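Local coordinates for protein lytic Polysaccharide Monooxygenase (Phytophthora infestans, PDB 6Z5Y) that binds copper through a histidine brace and probably cleaves plant pectin oxidatively during infection, this chain being the N-terminal, copper-binding domain of a longer secreted protein, at residues H1-A5 with K15-W19; I94-C100 with N112-Q116; L104-L110 with P132-C138. One frame throughout, in Å; residues are numbered along the deposited sequence.

How the interactions relate
Read from the N terminus, interactions 1 and 2 bring the copper ligands of a small antiparallel beta domain together, while interaction 3 packs a loop on the sheet elsewhere. Interaction 1 closes the first loop, folding 15-19 back against the N-terminal residues. Interaction 2 follows in series and joins the loop before strand 100-104 to the start of helix 115-119; the two meet at the copper, where the His1 and His96 imidazoles bind from opposite sides. Interaction 3 crosses interaction 2 along the chain, because 104-110 lies between 94-100 and 112-116 while its partner 132-138 comes after both. It ties the hairpin of strands 100-104 and 107-112 to the loop leading into strand 143-155.

Interaction 1: H1-A5 with K15-W19; sequences HGYIA and KTNNW. With CU (copper (II) ion), chain C.
His1 of the histidine brace, the copper grip of lytic polysaccharide monooxygenases, lies against Asn17, Asn18 and Trp19. Its amino N and ring ND1 chelate the copper, ND1 at 1.9 Å, and this turns the far edge of the imidazole toward 15-19; His96 and Tyr164 complete the site. Asn17 OD1 meets His1 CD2 near the ring plane at 3.4 Å, the Asn17 amide standing steeply, 79°, to the imidazole. The Asn18 amide runs beside the ring, its plane only 22° away; one water accepts from His1 NE2 at 3.0 Å and donates to Asn18 OD1, a second hold, at the nitrogen that does not bind the metal. Trp19 lies alongside, with CD1 3.8 Å from His1 CE1 and the planes oblique. Between the side chains, Gly2 N donates almost straight to a lone pair of Asn17 O at 3.0 Å. With CG between backbone N and carbonyl carbon (chi1 55°), Tyr3 swings its ring edge to Asn17 CB, while the extended Lys15 crosses it and donates from NZ to Tyr3 OH at 3.0 Å. Ile4 and Ala5 enter strand 4-6, where Ala5 pairs with Thr89 of strand 88-90, and Trp19 rests on Gln162 of strand 158-170.

Interaction 2: I94-C100 with N112-Q116; sequences IVHAGPC and NDDCQ. With CU (copper (II) ion), chain C.
Cys100 and Cys115 are joined by a disulfide that ties strand 100-104 to the first turn of helix 115-119, at the end of the loop that carries His96, the second histidine of the copper-binding histidine brace. The tight end of the contact is built around this bond. Next to it, Cys100 and Asn112 form an antiparallel hydrogen-bonded pair, with Cys100 N to Asn112 O at 3.1 Å and Asn112 N to Cys100 O at 3.0 Å. The following residues are held just as closely. Asn112 OD1 accepts from Asp114 N in an Asx turn, and Asp114, the helix N-cap, stretches its carboxylate back to the loop: with CG anti to the backbone N (chi1 -180°), OD1 receives Gly98 N almost head-on at 3.0 Å. Its other oxygen, OD2, is hydrogen-bonded to Ser117 OG. Cys115 N returns the link by donating to Gly98 O, so Gly98 is gripped at both its N-H and its carbonyl.

Toward the copper, apolar packing and one water take over from covalent and backbone bonds. Ile94 packs its CG2 on Gln116 CA at 3.5 Å, and its CD1 reaches Cys115 CB. The extended Gln116 packs against the backbone of Ile94 to Ala97, CG near Ile94 O and CD near His96 C, and its NE2 is hydrogen-bonded to Asp37 OD2 of helix 36-47. The solvent side is formed by exposed Asp113 and partly exposed Val95, which places CG2 over one face of the His96 imidazole, whose NE2 binds the copper at 1.9 Å. One water links the two segments: it accepts from Gln116 N and donates to both His96 O and Gly98 O, at 2.8 Å from each of these two oxygens.

Interaction 3: L104-L110 with P132-C138; sequences LDDKMVL and PVDYSSC
Leu104 CD1 packs against 132-138, 3.3 Å from Asp134 O, 3.7 Å from Cys138 SG and 3.9 Å from Tyr135 CD1. The leucine crosses the tyrosine at about a right angle. Further along the hairpin, Val109 CG2 meets Val133 CG1 at 3.9 Å, and Leu110 reaches Val133 CG2 with CD1. Val133 is thus shared: CG1, anti to the backbone N (chi1 -179°), also sits over one face of the Tyr135 ring. Around this apolar row the polar groups communicate by water. Lys107 NZ and Asp134 OD2 stand 4.4 Å apart, too far for a salt bridge, and one water joins them; others connect Val109 O to Asp134 N and to Pro132 O. Local turns shape both segments. Asp134 OD1 accepts from both Ser136 OG and, in an Asx turn, Ser136 N, while a type II' turn from Leu104 to Lys107 reverses the chain between strands 100-104 and 107-112 and a classic bulge at Val109 and Leu110 faces Ile102. Further out, Tyr135 OH bonds to Thr87 O, Cys138 is disulfide-linked to Cys143, and Leu104 packs on Leu145 in strand 143-155; the loop packs beside 107-112, one of the two outermost strands of the five-stranded sheet.

Interaction 1: H1-A5 with K15-W19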
ATOM      1  N   HIS A   1       7.703  -5.551   4.289  1.00 10.70           N
ATOM      2  CA  HIS A   1       7.657  -4.588   5.383  1.00  8.89           C
ATOM      3  C   HIS A   1       7.876  -3.164   4.880  1.00  8.25           C
ATOM      4  O   HIS A   1       8.486  -2.946   3.820  1.00  9.27           O
ATOM      5  CB  HIS A   1       8.634  -4.969   6.473  1.00 10.78           C
ATOM      6  CG  HIS A   1       8.166  -6.184   7.234  1.00 10.97           C
ATOM      7  ND1 HIS A   1       7.927  -7.413   6.612  1.00 12.00           N
ATOM      8  CD2 HIS A   1       7.842  -6.350   8.532  1.00 12.42           C
ATOM      9  CE1 HIS A   1       7.524  -8.276   7.525  1.00 13.42           C
ATOM     10  NE2 HIS A   1       7.476  -7.653   8.715  1.00 13.73           N
ATOM     11  N   GLY A   2       7.441  -2.218   5.668  1.00  8.21           N
ATOM     12  CA  GLY A   2       7.646  -0.809   5.357  1.00  8.32           C
ATOM     13  C   GLY A   2       6.374  -0.005   5.499  1.00  7.95           C
ATOM     14  O   GLY A   2       5.267  -0.542   5.515  1.00  8.22           O
ATOM     15  N   TYR A   3       6.550   1.313   5.530  1.00  7.80           N
ATOM     16  CA  TYR A   3       5.460   2.290   5.606  1.00  7.86           C
ATOM     17  C   TYR A   3       5.866   3.470   4.727  1.00  7.20           C
ATOM     18  O   TYR A   3       7.069   3.754   4.578  1.00  7.57           O
ATOM     19  CB  TYR A   3       5.154   2.709   7.060  1.00  8.16           C
ATOM     20  CG  TYR A   3       6.338   3.231   7.828  1.00  8.26           C
ATOM     21  CD1 TYR A   3       7.180   2.351   8.501  1.00  9.73           C
ATOM     22  CD2 TYR A   3       6.674   4.570   7.851  1.00  8.25           C
ATOM     23  CE1 TYR A   3       8.324   2.788   9.151  1.00 10.78           C
ATOM     24  CE2 TYR A   3       7.793   5.018   8.525  1.00  9.94           C
ATOM     25  CZ  TYR A   3       8.620   4.123   9.154  1.00 11.07           C
ATOM     26  OH  TYR A   3       9.781   4.523   9.745  1.00 13.61           O
ATOM     27  N   ILE A   4       4.893   4.254   4.307  1.00  7.34           N
ATOM     28  CA  ILE A   4       5.228   5.557   3.710  0.80  7.53           C
ATOM     29  C   ILE A   4       5.762   6.451   4.818  1.00  7.05           C
ATOM     30  O   ILE A   4       5.080   6.671   5.842  1.00  7.68           O
ATOM     31  CB  ILE A   4       4.037   6.166   2.974  0.80  8.96           C
ATOM     32  CG1 ILE A   4       3.761   5.361   1.709  0.80  9.93           C
ATOM     33  CG2 ILE A   4       4.293   7.638   2.678  0.80  9.04           C
ATOM     34  CD1 ILE A   4       2.649   5.914   0.863  0.80 10.06           C
ATOM     35  N   ALA A   5       6.971   6.936   4.619  1.00  6.81           N
ATOM     36  CA  ALA A   5       7.687   7.739   5.611  1.00  7.39           C
ATOM     37  C   ALA A   5       7.607   9.230   5.317  1.00  7.68           C
ATOM     38  O   ALA A   5       7.751  10.024   6.266  1.00  8.57           O
ATOM     39  CB  ALA A   5       9.119   7.296   5.685  1.00  8.49           C
ATOM     40  N   LYS A  15       4.998   2.737  16.665  1.00 13.76           N
ATOM     41  CA  LYS A  15       5.547   2.835  15.310  1.00 12.43           C
ATOM     42  C   LYS A  15       6.039   1.461  14.900  1.00 14.54           C
ATOM     43  O   LYS A  15       6.798   0.823  15.675  1.00 18.93           O
ATOM     44  CB  LYS A  15       6.762   3.746  15.334  1.00 15.76           C
ATOM     45  CG  LYS A  15       7.479   3.731  14.016  1.00 18.81           C
ATOM     46  CD  LYS A  15       8.909   4.162  13.995  0.80 16.28           C
ATOM     47  CE  LYS A  15       9.659   3.585  12.812  0.80 17.45           C
ATOM     48  NZ  LYS A  15      10.872   4.373  12.521  0.80 16.69           N
ATOM     49  N   THR A  16       5.638   0.998  13.733  1.00 12.07           N
ATOM     50  CA  THR A  16       6.100  -0.315  13.270  1.00 11.38           C
ATOM     51  C   THR A  16       5.963  -0.356  11.760  1.00  9.85           C
ATOM     52  O   THR A  16       5.035   0.244  11.184  1.00 10.35           O
ATOM     53  CB  THR A  16       5.297  -1.457  13.898  1.00 12.44           C
ATOM     54  OG1 THR A  16       5.774  -2.679  13.295  1.00 13.28           O
ATOM     55  CG2 THR A  16       3.815  -1.315  13.719  1.00 13.03           C
ATOM     56  N   ASN A  17       6.854  -1.104  11.130  1.00  9.67           N
ATOM     57  CA  ASN A  17       6.792  -1.340   9.664  1.00  9.49           C
ATOM     58  C   ASN A  17       6.068  -2.639   9.328  1.00  8.85           C
ATOM     59  O   ASN A  17       6.042  -3.051   8.167  1.00  9.90           O
ATOM     60  CB  ASN A  17       8.191  -1.332   9.074  1.00 10.16           C
ATOM     61  CG  ASN A  17       9.038  -2.477   9.563  1.00 11.25           C
ATOM     62  OD1 ASN A  17       8.529  -3.426  10.173  1.00 11.89           O
ATOM     63  ND2 ASN A  17      10.322  -2.438   9.266  1.00 13.66           N
ATOM     64  N   ASN A  18       5.397  -3.224  10.299  1.00  8.88           N
ATOM     65  CA  ASN A  18       4.729  -4.526  10.159  1.00 10.28           C
ATOM     66  C   ASN A  18       3.495  -4.461   9.285  1.00  8.42           C
ATOM     67  O   ASN A  18       2.804  -3.448   9.221  1.00  8.29           O
ATOM     68  CB  ASN A  18       4.318  -5.005  11.567  1.00 12.10           C
ATOM     69  CG  ASN A  18       4.248  -6.487  11.794  1.00 13.61           C
ATOM     70  OD1 ASN A  18       4.637  -7.216  10.916  1.00 17.96           O
ATOM     71  ND2 ASN A  18       3.636  -6.920  12.903  1.00 19.50           N
ATOM     72  N   TRP A  19       3.164  -5.630   8.755  1.00  8.98           N
ATOM     73  CA  TRP A  19       1.856  -5.854   8.182  1.00  8.34           C
ATOM     74  C   TRP A  19       0.793  -5.820   9.263  1.00  7.91           C
ATOM     75  O   TRP A  19       1.011  -6.006  10.464  1.00  9.42           O
ATOM     76  CB  TRP A  19       1.836  -7.169   7.406  1.00  9.23           C
ATOM     77  CG  TRP A  19       2.511  -8.332   8.049  1.00  9.71           C
ATOM     78  CD1 TRP A  19       3.725  -8.836   7.697  1.00 10.85           C
ATOM     79  CD2 TRP A  19       2.027  -9.191   9.093  1.00 10.18           C
ATOM     80  NE1 TRP A  19       4.044  -9.921   8.439  1.00 12.57           N
ATOM     81  CE2 TRP A  19       3.009 -10.173   9.296  1.00 11.51           C
ATOM     82  CE3 TRP A  19       0.855  -9.249   9.859  1.00  9.48           C
ATOM     83  CZ2 TRP A  19       2.856 -11.195  10.223  1.00 12.91           C
ATOM     84  CZ3 TRP A  19       0.721 -10.242  10.805  1.00 11.53           C
ATOM     85  CH2 TRP A  19       1.718 -11.202  10.995  1.00 12.68           C
TER
HETATM   86 CU    CU C 201       7.964  -7.695   4.729  1.00 12.29          CU
HETATM   87  O   HOH W   1       6.433  -9.182  11.024  1.00 22.57           O

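Interaction 2: I94-C100 with N112-Q116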
ATOM      1  N   ILE A  94      11.513  -1.971  -1.201  1.00  9.03           N
ATOM      2  CA  ILE A  94      10.386  -2.912  -1.294  1.00  9.26           C
ATOM      3  C   ILE A  94      10.909  -4.306  -1.669  1.00  9.78           C
ATOM      4  O   ILE A  94      11.546  -4.439  -2.725  1.00 11.55           O
ATOM      5  CB  ILE A  94       9.338  -2.399  -2.290  1.00  9.76           C
ATOM      6  CG1 ILE A  94       8.719  -1.084  -1.826  1.00 10.67           C
ATOM      7  CG2 ILE A  94       8.307  -3.480  -2.544  1.00 10.36           C
ATOM      8  CD1 ILE A  94       7.860  -0.419  -2.871  1.00 12.67           C
ATOM      9  N   VAL A  95      10.663  -5.298  -0.811  1.00 10.26           N
ATOM     10  CA  VAL A  95      11.263  -6.638  -0.991  1.00 10.95           C
ATOM     11  C   VAL A  95      10.216  -7.702  -1.164  1.00  9.73           C
ATOM     12  O   VAL A  95      10.599  -8.864  -1.136  1.00 11.02           O
ATOM     13  CB  VAL A  95      12.220  -7.034   0.160  1.00 13.77           C
ATOM     14  CG1 VAL A  95      13.289  -6.005   0.412  1.00 15.12           C
ATOM     15  CG2 VAL A  95      11.452  -7.395   1.437  1.00 15.11           C
ATOM     16  N   HIS A  96       8.942  -7.360  -1.336  1.00  8.65           N
ATOM     17  CA  HIS A  96       7.909  -8.351  -1.669  1.00  9.11           C
ATOM     18  C   HIS A  96       7.195  -7.915  -2.927  1.00  8.81           C
ATOM     19  O   HIS A  96       6.937  -6.721  -3.085  1.00  9.26           O
ATOM     20  CB  HIS A  96       6.856  -8.503  -0.572  1.00  9.19           C
ATOM     21  CG  HIS A  96       7.420  -8.608   0.805  1.00  9.80           C
ATOM     22  ND1 HIS A  96       8.267  -9.618   1.202  1.00 11.40           N
ATOM     23  CD2 HIS A  96       7.198  -7.865   1.902  1.00 10.36           C
ATOM     24  CE1 HIS A  96       8.574  -9.437   2.478  1.00 12.42           C
ATOM     25  NE2 HIS A  96       7.919  -8.384   2.943  1.00 10.76           N
ATOM     26  N   ALA A  97       6.868  -8.871  -3.784  1.00  9.07           N
ATOM     27  CA  ALA A  97       6.036  -8.619  -4.963  1.00  9.74           C
ATOM     28  C   ALA A  97       4.615  -8.268  -4.543  1.00  8.70           C
ATOM     29  O   ALA A  97       4.154  -8.622  -3.470  1.00  9.42           O
ATOM     30  CB  ALA A  97       6.017  -9.805  -5.863  1.00 10.72           C
ATOM     31  N   GLY A  98       3.903  -7.593  -5.432  1.00  9.13           N
ATOM     32  CA  GLY A  98       2.448  -7.414  -5.318  1.00  8.71           C
ATOM     33  C   GLY A  98       2.023  -5.971  -5.549  1.00  8.41           C
ATOM     34  O   GLY A  98       2.859  -5.057  -5.564  1.00  8.49           O
ATOM     35  N   PRO A  99       0.719  -5.769  -5.728  1.00  8.18           N
ATOM     36  CA  PRO A  99       0.213  -4.461  -6.106  1.00  8.20           C
ATOM     37  C   PRO A  99       0.146  -3.494  -4.920  1.00  7.94           C
ATOM     38  O   PRO A  99      -0.100  -3.878  -3.774  1.00  7.93           O
ATOM     39  CB  PRO A  99      -1.202  -4.788  -6.600  1.00  9.10           C
ATOM     40  CG  PRO A  99      -1.588  -6.025  -5.806  1.00  9.19           C
ATOM     41  CD  PRO A  99      -0.305  -6.823  -5.712  1.00  9.15           C
ATOM     42  N   CYS A 100       0.293  -2.221  -5.244  1.00  8.03           N
ATOM     43  CA  CYS A 100       0.129  -1.169  -4.243  1.00  7.52           C
ATOM     44  C   CYS A 100      -0.448   0.054  -4.922  1.00  7.62           C
ATOM     45  O   CYS A 100      -0.472   0.195  -6.164  1.00  8.65           O
ATOM     46  CB  CYS A 100       1.396  -0.884  -3.453  1.00  9.00           C
ATOM     47  SG  CYS A 100       2.577   0.241  -4.201  1.00  9.68           S
ATOM     48  N   ASN A 112       0.191   0.558  -9.078  1.00  8.77           N
ATOM     49  CA  ASN A 112       1.062  -0.343  -9.875  1.00  9.26           C
ATOM     50  C   ASN A 112       0.779  -1.784  -9.480  1.00  9.12           C
ATOM     51  O   ASN A 112       0.524  -2.081  -8.301  1.00  9.52           O
ATOM     52  CB  ASN A 112       2.536   0.010  -9.698  1.00  9.73           C
ATOM     53  CG  ASN A 112       3.414  -0.578 -10.764  1.00 11.10           C
ATOM     54  OD1 ASN A 112       3.799  -1.735 -10.696  1.00 10.95           O
ATOM     55  ND2 ASN A 112       3.716   0.212 -11.778  1.00 12.70           N
ATOM     56  N   ASP A 113       0.820  -2.659 -10.469  1.00  9.42           N
ATOM     57  CA  ASP A 113       0.547  -4.083 -10.217  1.00 10.21           C
ATOM     58  C   ASP A 113       1.679  -4.766  -9.457  1.00  9.76           C
ATOM     59  O   ASP A 113       1.475  -5.854  -8.866  1.00 10.17           O
ATOM     60  CB  ASP A 113       0.339  -4.794 -11.548  1.00 11.29           C
ATOM     61  CG  ASP A 113      -0.936  -4.366 -12.272  1.00 13.21           C
ATOM     62  OD1 ASP A 113      -1.856  -3.828 -11.612  1.00 14.25           O
ATOM     63  OD2 ASP A 113      -0.968  -4.604 -13.481  1.00 17.20           O
ATOM     64  N   ASP A 114       2.862  -4.175  -9.468  1.00  9.61           N
ATOM     65  CA  ASP A 114       4.000  -4.784  -8.752  1.00  9.75           C
ATOM     66  C   ASP A 114       4.945  -3.679  -8.285  1.00  9.61           C
ATOM     67  O   ASP A 114       5.883  -3.306  -8.965  1.00 10.56           O
ATOM     68  CB  ASP A 114       4.755  -5.792  -9.600  1.00 10.69           C
ATOM     69  CG  ASP A 114       5.912  -6.390  -8.818  1.00 11.13           C
ATOM     70  OD1 ASP A 114       5.694  -6.745  -7.656  1.00 11.14           O
ATOM     71  OD2 ASP A 114       7.004  -6.517  -9.398  1.00 14.60           O
ATOM     72  N   CYS A 115       4.664  -3.165  -7.109  1.00  9.07           N
ATOM     73  CA  CYS A 115       5.440  -2.042  -6.596  0.90  9.26           C
ATOM     74  C   CYS A 115       6.916  -2.367  -6.429  1.00  9.13           C
ATOM     75  O   CYS A 115       7.743  -1.461  -6.674  1.00 10.28           O
ATOM     76  CB  CYS A 115       4.803  -1.479  -5.341  0.90  8.76           C
ATOM     77  SG  CYS A 115       3.235  -0.733  -5.849  0.90  9.24           S
ATOM     78  N   GLN A 116       7.260  -3.609  -6.158  1.00  9.25           N
ATOM     79  CA  GLN A 116       8.666  -4.032  -6.025  1.00  9.59           C
ATOM     80  C   GLN A 116       9.464  -3.669  -7.282  1.00  9.67           C
ATOM     81  O   GLN A 116      10.587  -3.181  -7.138  1.00 12.11           O
ATOM     82  CB  GLN A 116       8.703  -5.530  -5.747  1.00  9.58           C
ATOM     83  CG  GLN A 116      10.108  -6.072  -5.573  1.00 11.05           C
ATOM     84  CD  GLN A 116      10.129  -7.520  -5.162  1.00 10.96           C
ATOM     85  OE1 GLN A 116      10.533  -7.825  -4.044  1.00 12.43           O
ATOM     86  NE2 GLN A 116       9.641  -8.397  -6.037  1.00 12.27           N
TER
HETATM   87 CU    CU C 201       7.964  -7.695   4.729  1.00 12.29          CU
HETATM   88  O   HOH W   2       5.366  -4.908  -4.435  1.00  9.15           O

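Interaction 3: L104-L110 with P132-C138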
ATOM      1  N   LEU A 104      -5.647   9.893  -2.394  1.00  6.52           N
ATOM      2  CA  LEU A 104      -5.836  11.150  -1.646  1.00  7.06           C
ATOM      3  C   LEU A 104      -7.338  11.343  -1.548  1.00  7.21           C
ATOM      4  O   LEU A 104      -8.015  11.555  -2.584  1.00  7.46           O
ATOM      5  CB  LEU A 104      -5.158  12.330  -2.355  1.00  7.73           C
ATOM      6  CG  LEU A 104      -3.671  12.164  -2.582  1.00  7.85           C
ATOM      7  CD1 LEU A 104      -3.119  13.355  -3.321  1.00  9.37           C
ATOM      8  CD2 LEU A 104      -2.906  11.951  -1.288  1.00  8.91           C
ATOM      9  N   ASP A 105      -7.890  11.141  -0.373  1.00  7.06           N
ATOM     10  CA  ASP A 105      -9.342  10.943  -0.224  1.00  7.08           C
ATOM     11  C   ASP A 105      -9.775   9.916  -1.271  1.00  6.87           C
ATOM     12  O   ASP A 105      -9.192   8.808  -1.316  1.00  6.97           O
ATOM     13  CB  ASP A 105     -10.089  12.277  -0.180  1.00  7.74           C
ATOM     14  CG  ASP A 105      -9.626  13.154   0.982  1.00  8.37           C
ATOM     15  OD1 ASP A 105      -9.369  12.581   2.044  1.00  8.25           O
ATOM     16  OD2 ASP A 105      -9.602  14.391   0.796  1.00 10.18           O
ATOM     17  N   ASP A 106     -10.789  10.221  -2.051  1.00  7.14           N
ATOM     18  CA  ASP A 106     -11.392   9.286  -3.022  1.00  7.64           C
ATOM     19  C   ASP A 106     -10.762   9.382  -4.425  1.00  7.36           C
ATOM     20  O   ASP A 106     -11.339   8.830  -5.335  1.00  8.94           O
ATOM     21  CB  ASP A 106     -12.901   9.462  -3.055  1.00  7.49           C
ATOM     22  CG  ASP A 106     -13.367  10.889  -3.254  1.00  7.80           C
ATOM     23  OD1 ASP A 106     -12.507  11.756  -3.552  1.00  9.44           O
ATOM     24  OD2 ASP A 106     -14.582  11.146  -3.094  1.00  9.26           O
ATOM     25  N   LYS A 107      -9.584   9.964  -4.523  1.00  7.22           N
ATOM     26  CA  LYS A 107      -8.848  10.024  -5.803  1.00  7.90           C
ATOM     27  C   LYS A 107      -7.670   9.078  -5.739  1.00  7.29           C
ATOM     28  O   LYS A 107      -6.761   9.259  -4.904  1.00  7.61           O
ATOM     29  CB  LYS A 107      -8.367  11.442  -6.036  1.00  8.47           C
ATOM     30  CG  LYS A 107      -7.670  11.660  -7.366  1.00  9.88           C
ATOM     31  CD  LYS A 107      -7.182  13.081  -7.512  1.00 12.26           C
ATOM     32  CE  LYS A 107      -6.431  13.391  -8.775  1.00 15.30           C
ATOM     33  NZ  LYS A 107      -6.013  14.815  -8.813  0.50 13.43           N
ATOM     34  N   MET A 108      -7.634   8.097  -6.589  1.00  7.49           N
ATOM     35  CA  MET A 108      -6.451   7.221  -6.696  0.50  7.98           C
ATOM     36  C   MET A 108      -5.392   7.991  -7.499  1.00  8.41           C
ATOM     37  O   MET A 108      -5.641   8.351  -8.659  1.00 11.08           O
ATOM     38  CB  MET A 108      -6.754   5.865  -7.334  0.50  9.48           C
ATOM     39  CG  MET A 108      -5.698   4.799  -6.989  0.50 10.23           C
ATOM     40  SD  MET A 108      -5.974   3.163  -7.718  0.50 12.91           S
ATOM     41  CE  MET A 108      -5.825   3.628  -9.442  0.50 12.56           C
ATOM     42  N   VAL A 109      -4.281   8.271  -6.897  1.00  7.43           N
ATOM     43  CA  VAL A 109      -3.219   9.079  -7.513  1.00  7.47           C
ATOM     44  C   VAL A 109      -2.042   8.252  -7.975  1.00  7.82           C
ATOM     45  O   VAL A 109      -1.261   8.775  -8.780  1.00  9.20           O
ATOM     46  CB  VAL A 109      -2.773  10.217  -6.596  1.00  8.06           C
ATOM     47  CG1 VAL A 109      -3.914  11.205  -6.390  1.00  8.58           C
ATOM     48  CG2 VAL A 109      -2.226   9.746  -5.265  1.00  7.83           C
ATOM     49  N   LEU A 110      -1.888   7.030  -7.540  1.00  7.79           N
ATOM     50  CA  LEU A 110      -0.786   6.179  -7.991  1.00  7.99           C
ATOM     51  C   LEU A 110      -1.228   4.737  -7.825  1.00  8.19           C
ATOM     52  O   LEU A 110      -1.872   4.387  -6.820  1.00  8.13           O
ATOM     53  CB  LEU A 110       0.487   6.480  -7.200  1.00  8.85           C
ATOM     54  CG  LEU A 110       1.677   5.574  -7.526  1.00  9.37           C
ATOM     55  CD1 LEU A 110       2.964   6.368  -7.539  1.00  9.96           C
ATOM     56  CD2 LEU A 110       1.806   4.388  -6.555  1.00 10.57           C
ATOM     57  N   PRO A 132       4.679   9.202 -10.250  1.00 11.14           N
ATOM     58  CA  PRO A 132       4.349  10.557  -9.800  1.00  9.91           C
ATOM     59  C   PRO A 132       3.173  10.560  -8.825  1.00  9.38           C
ATOM     60  O   PRO A 132       2.281   9.721  -8.932  1.00  9.78           O
ATOM     61  CB  PRO A 132       3.933  11.279 -11.090  1.00 10.78           C
ATOM     62  CG  PRO A 132       3.292  10.128 -11.920  1.00 12.31           C
ATOM     63  CD  PRO A 132       4.099   8.906 -11.571  1.00 11.99           C
ATOM     64  N   VAL A 133       3.202  11.493  -7.885  1.00  9.12           N
ATOM     65  CA  VAL A 133       2.080  11.709  -6.944  1.00  9.09           C
ATOM     66  C   VAL A 133       1.704  13.183  -7.015  1.00  9.64           C
ATOM     67  O   VAL A 133       2.483  14.036  -6.593  1.00 11.64           O
ATOM     68  CB  VAL A 133       2.435  11.286  -5.510  1.00  9.40           C
ATOM     69  CG1 VAL A 133       1.232  11.501  -4.576  1.00 10.01           C
ATOM     70  CG2 VAL A 133       2.940   9.842  -5.448  1.00  9.73           C
ATOM     71  N   ASP A 134       0.520  13.455  -7.526  1.00  9.36           N
ATOM     72  CA  ASP A 134      -0.003  14.817  -7.628  1.00  9.82           C
ATOM     73  C   ASP A 134      -0.839  15.088  -6.379  1.00  8.96           C
ATOM     74  O   ASP A 134      -1.919  14.489  -6.224  1.00 10.05           O
ATOM     75  CB  ASP A 134      -0.821  14.921  -8.899  1.00 11.69           C
ATOM     76  CG  ASP A 134      -1.449  16.284  -9.111  1.00 13.77           C
ATOM     77  OD1 ASP A 134      -1.251  17.192  -8.304  1.00 12.82           O
ATOM     78  OD2 ASP A 134      -2.175  16.439 -10.117  1.00 17.55           O
ATOM     79  N   TYR A 135      -0.376  15.948  -5.494  1.00  8.72           N
ATOM     80  CA  TYR A 135      -1.069  16.306  -4.260  1.00  8.51           C
ATOM     81  C   TYR A 135      -1.993  17.497  -4.416  1.00  9.36           C
ATOM     82  O   TYR A 135      -2.560  17.974  -3.411  1.00 10.03           O
ATOM     83  CB  TYR A 135      -0.053  16.614  -3.165  1.00  8.29           C
ATOM     84  CG  TYR A 135       0.800  15.449  -2.754  1.00  8.01           C
ATOM     85  CD1 TYR A 135       0.347  14.520  -1.834  1.00  8.09           C
ATOM     86  CD2 TYR A 135       2.087  15.288  -3.259  1.00  8.03           C
ATOM     87  CE1 TYR A 135       1.135  13.464  -1.428  1.00  8.27           C
ATOM     88  CE2 TYR A 135       2.880  14.224  -2.873  1.00  8.09           C
ATOM     89  CZ  TYR A 135       2.415  13.318  -1.929  1.00  7.55           C
ATOM     90  OH  TYR A 135       3.189  12.294  -1.486  1.00  8.39           O
ATOM     91  N   SER A 136      -2.197  18.001  -5.629  1.00  9.41           N
ATOM     92  CA  SER A 136      -2.929  19.270  -5.780  1.00 10.05           C
ATOM     93  C   SER A 136      -4.346  19.240  -5.234  1.00 11.70           C
ATOM     94  O   SER A 136      -4.822  20.289  -4.756  1.00 13.59           O
ATOM     95  CB  SER A 136      -2.957  19.724  -7.212  1.00 11.34           C
ATOM     96  OG  SER A 136      -3.573  18.782  -8.071  1.00 12.11           O
ATOM     97  N   SER A 137      -5.011  18.094  -5.275  1.00 10.94           N
ATOM     98  CA  SER A 137      -6.396  18.003  -4.781  1.00 12.65           C
ATOM     99  C   SER A 137      -6.467  18.258  -3.276  1.00 13.97           C
ATOM    100  O   SER A 137      -7.553  18.551  -2.794  1.00 18.98           O
ATOM    101  CB  SER A 137      -7.021  16.705  -5.193  1.00 13.83           C
ATOM    102  OG  SER A 137      -6.373  15.580  -4.610  1.00 13.97           O
ATOM    103  N   CYS A 138      -5.356  18.148  -2.581  1.00 12.09           N
ATOM    104  CA  CYS A 138      -5.318  18.341  -1.108  0.80 12.83           C
ATOM    105  C   CYS A 138      -5.346  19.823  -0.733  1.00 13.60           C
ATOM    106  O   CYS A 138      -5.488  20.124   0.458  1.00 15.03           O
ATOM    107  CB  CYS A 138      -4.080  17.714  -0.521  0.80 11.91           C
ATOM    108  SG  CYS A 138      -3.986  15.958  -0.891  0.80 12.25           S
TER
HETATM  109  O   HOH W   3      -8.418  14.180  -3.530  1.00 12.41           O
HETATM  110  O   HOH W   4      -4.424  15.418  -6.428  1.00 12.38           O
HETATM  111  O   HOH W   5      -3.820  14.585 -10.996  1.00 25.44           O
HETATM  112  O   HOH W   6      -0.862  11.513  -9.245  1.00  9.85           O
HETATM  113  O   HOH W   7       0.756   8.206 -10.556  1.00 11.36           O